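Local coordinates for sensor protein (Pseudomonas syringae pv. tomato, PDB 2R8R) that is the P-loop-type N-terminal region of a membrane sensor kinase that probably uses ATP to phosphorylate a protein histidine in two-component signalling, at residues R102-K105 with R106-I110. Residues are numbered along the deposited sequence; the frame is centred on the assembly and turned at random.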
ATOM      1  N   ARG A 102     -13.743   7.868 -10.811  1.00 19.80           N
ATOM      2  CA  ARG A 102     -14.580   6.884 -11.476  1.00 18.89           C
ATOM      3  C   ARG A 102     -14.977   5.738 -10.566  1.00 17.63           C
ATOM      4  O   ARG A 102     -16.114   5.307 -10.621  1.00 18.31           O
ATOM      5  CB  ARG A 102     -13.851   6.358 -12.686  1.00 19.03           C
ATOM      6  CG  ARG A 102     -14.623   5.427 -13.547  1.00 20.83           C
ATOM      7  CD  ARG A 102     -13.680   4.906 -14.633  1.00 22.67           C
ATOM      8  NE  ARG A 102     -14.408   4.075 -15.561  1.00 24.64           N
ATOM      9  CZ  ARG A 102     -15.048   4.510 -16.654  1.00 27.07           C
ATOM     10  NH1 ARG A 102     -15.668   3.638 -17.428  1.00 24.57           N
ATOM     11  NH2 ARG A 102     -15.082   5.801 -16.974  1.00 29.51           N
ATOM     12  N   HIS A 103     -14.042   5.247  -9.754  1.00 16.54           N
ATOM     13  CA  HIS A 103     -14.287   4.190  -8.797  1.00 16.27           C
ATOM     14  C   HIS A 103     -14.213   4.712  -7.362  1.00 17.32           C
ATOM     15  O   HIS A 103     -13.490   5.672  -7.048  1.00 18.38           O
ATOM     16  CB  HIS A 103     -13.236   3.106  -8.927  1.00 16.42           C
ATOM     17  CG  HIS A 103     -13.101   2.554 -10.310  1.00 15.57           C
ATOM     18  ND1 HIS A 103     -11.888   2.445 -10.950  1.00 13.87           N
ATOM     19  CD2 HIS A 103     -14.036   2.148 -11.195  1.00 13.66           C
ATOM     20  CE1 HIS A 103     -12.082   1.927 -12.143  1.00 14.60           C
ATOM     21  NE2 HIS A 103     -13.379   1.764 -12.324  1.00 14.66           N
ATOM     22  N   THR A 104     -14.970   4.055  -6.499  1.00 17.75           N
ATOM     23  CA  THR A 104     -14.949   4.286  -5.059  1.00 17.72           C
ATOM     24  C   THR A 104     -13.585   3.973  -4.441  1.00 17.61           C
ATOM     25  O   THR A 104     -13.061   4.748  -3.621  1.00 17.87           O
ATOM     26  CB  THR A 104     -16.059   3.436  -4.400  1.00 17.78           C
ATOM     27  OG1 THR A 104     -17.329   3.857  -4.934  1.00 18.15           O
ATOM     28  CG2 THR A 104     -16.086   3.606  -2.847  1.00 18.39           C
ATOM     29  N   LYS A 105     -13.005   2.851  -4.865  1.00 16.99           N
ATOM     30  CA  LYS A 105     -11.855   2.265  -4.221  1.00 15.73           C
ATOM     31  C   LYS A 105     -10.708   2.123  -5.198  1.00 15.64           C
ATOM     32  O   LYS A 105     -10.898   1.819  -6.379  1.00 15.85           O
ATOM     33  CB  LYS A 105     -12.213   0.876  -3.675  1.00 15.27           C
ATOM     34  CG  LYS A 105     -13.229   0.825  -2.550  1.00 16.14           C
ATOM     35  CD  LYS A 105     -12.864   1.548  -1.242  1.00 16.37           C
ATOM     36  CE  LYS A 105     -11.779   0.826  -0.443  1.00 19.83           C
ATOM     37  NZ  LYS A 105     -11.521   1.280   0.997  1.00 18.40           N
ATOM     38  N   ARG A 106      -9.495   2.292  -4.692  1.00 16.03           N
ATOM     39  CA  ARG A 106      -8.289   2.063  -5.490  1.00 15.30           C
ATOM     40  C   ARG A 106      -8.104   0.610  -5.929  1.00 15.54           C
ATOM     41  O   ARG A 106      -7.554   0.391  -6.971  1.00 14.99           O
ATOM     42  CB  ARG A 106      -7.077   2.550  -4.743  1.00 15.47           C
ATOM     43  CG  ARG A 106      -5.770   2.418  -5.489  1.00 15.22           C
ATOM     44  CD  ARG A 106      -4.661   3.077  -4.672  1.00 14.96           C
ATOM     45  NE  ARG A 106      -4.735   4.529  -4.765  1.00 12.23           N
ATOM     46  CZ  ARG A 106      -3.968   5.363  -4.071  1.00 13.85           C
ATOM     47  NH1 ARG A 106      -3.056   4.885  -3.212  1.00 11.83           N
ATOM     48  NH2 ARG A 106      -4.104   6.687  -4.245  1.00 12.41           N
ATOM     49  N   TRP A 107      -8.586  -0.370  -5.151  1.00 16.15           N
ATOM     50  CA  TRP A 107      -8.562  -1.760  -5.584  1.00 16.08           C
ATOM     51  C   TRP A 107      -9.307  -1.964  -6.908  1.00 15.93           C
ATOM     52  O   TRP A 107      -8.856  -2.742  -7.722  1.00 14.69           O
ATOM     53  CB  TRP A 107      -9.005  -2.755  -4.501  1.00 16.72           C
ATOM     54  CG  TRP A 107     -10.466  -2.783  -4.071  1.00 18.03           C
ATOM     55  CD1 TRP A 107     -10.975  -2.285  -2.910  1.00 18.31           C
ATOM     56  CD2 TRP A 107     -11.569  -3.407  -4.755  1.00 18.87           C
ATOM     57  NE1 TRP A 107     -12.326  -2.542  -2.832  1.00 19.74           N
ATOM     58  CE2 TRP A 107     -12.723  -3.207  -3.959  1.00 20.36           C
ATOM     59  CE3 TRP A 107     -11.698  -4.104  -5.965  1.00 18.94           C
ATOM     60  CZ2 TRP A 107     -13.987  -3.675  -4.336  1.00 18.26           C
ATOM     61  CZ3 TRP A 107     -12.952  -4.566  -6.340  1.00 19.34           C
ATOM     62  CH2 TRP A 107     -14.076  -4.344  -5.532  1.00 18.30           C
ATOM     63  N   GLN A 108     -10.389  -1.220  -7.138  1.00 15.77           N
ATOM     64  CA  GLN A 108     -11.088  -1.246  -8.434  1.00 15.60           C
ATOM     65  C   GLN A 108     -10.271  -0.663  -9.568  1.00 14.47           C
ATOM     66  O   GLN A 108     -10.343  -1.151 -10.683  1.00 14.96           O
ATOM     67  CB  GLN A 108     -12.404  -0.479  -8.364  1.00 15.83           C
ATOM     68  CG  GLN A 108     -13.407  -1.072  -7.466  1.00 15.73           C
ATOM     69  CD  GLN A 108     -14.594  -0.150  -7.277  1.00 17.11           C
ATOM     70  OE1 GLN A 108     -14.688   0.502  -6.256  1.00 15.92           O
ATOM     71  NE2 GLN A 108     -15.487  -0.060  -8.294  1.00 20.31           N
ATOM     72  N   ASP A 109      -9.542   0.413  -9.302  1.00 14.04           N
ATOM     73  CA  ASP A 109      -8.570   0.946 -10.241  1.00 14.39           C
ATOM     74  C   ASP A 109      -7.576  -0.135 -10.677  1.00 14.39           C
ATOM     75  O   ASP A 109      -7.281  -0.305 -11.850  1.00 14.97           O
ATOM     76  CB  ASP A 109      -7.748   2.078  -9.609  1.00 14.88           C
ATOM     77  CG  ASP A 109      -8.560   3.357  -9.301  1.00 16.62           C
ATOM     78  OD1 ASP A 109      -9.780   3.464  -9.636  1.00 16.71           O
ATOM     79  OD2 ASP A 109      -7.922   4.269  -8.729  1.00 12.79           O
ATOM     80  N   ILE A 110      -7.055  -0.853  -9.690  1.00 14.74           N
ATOM     81  CA  ILE A 110      -6.163  -1.965  -9.895  1.00 13.94           C
ATOM     82  C   ILE A 110      -6.797  -3.087 -10.708  1.00 14.08           C
ATOM     83  O   ILE A 110      -6.175  -3.615 -11.621  1.00 14.69           O
ATOM     84  CB  ILE A 110      -5.622  -2.505  -8.522  1.00 13.36           C
ATOM     85  CG1 ILE A 110      -4.614  -1.494  -7.950  1.00 13.34           C
ATOM     86  CG2 ILE A 110      -5.035  -3.868  -8.705  1.00 10.20           C
ATOM     87  CD1 ILE A 110      -4.256  -1.655  -6.486  1.00 13.91           C
TER
HETATM   88  O   HOH W   1     -11.085   5.853 -10.138  1.00 20.41           O
HETATM   89  O   HOH W   2     -17.279   2.605  -7.551  1.00 32.53           O
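The N-terminal cap of helix 106-115 is built here by Lys105 at the N-cap position and by Gln108, whose side chain reaches back to it: Lys105 N donates to Gln108 OE1 at 3.2 Å. Glutamine suits a place three residues after the N-cap, because its amide can accept from the N-cap N-H; this is the side-chain half of a capping box, in which the Lys105 side chain takes no part. The donor nevertheless lies above the carbonyl plane, 39° out of it, and the backbone bond from Gln108 N to Lys105 O, also 3.2 Å, is weak. The other end of the same amide, NE2, donates to a water that also accepts from Thr104 N, so the side chain bridges the turn.

Two residues back, His103 ND1 gives Asp109 OD1 a nearly straight bond of 2.7 Å. The carboxylate oxygen sits close to the ring plane and uses its anti lone pair, although ring and carboxylate planes are 49° apart. Histidine offers both an N-H at its edge and a flat face: with CG anti to its carbonyl carbon (chi1 -54°), the imidazole lies alongside the first helical turn, and Gln108 CB rests over one face, 4.0 Å from the centroid, as a CH-pi contact. A second water joins His103 N to Asp109 OD1, so aspartate's short carboxylate takes two donors on one oxygen.

Lysine's aliphatic part suits the Trp107 indole: CB lies over a face, 3.8 Å from the five-membered ring's centroid, while the bent chain carries NZ away to Ala94 O, Thr96 OG1 and Thr147 O. Arg106 bonds to Asp91 O and forms a salt bridge with Glu74. Trp107 meets Trp151 edge-to-face, His103 and Asp109 pack on helix 77-83, and Arg106 and Ile110 touch Val90 on strand 87-90 of the parallel sheet.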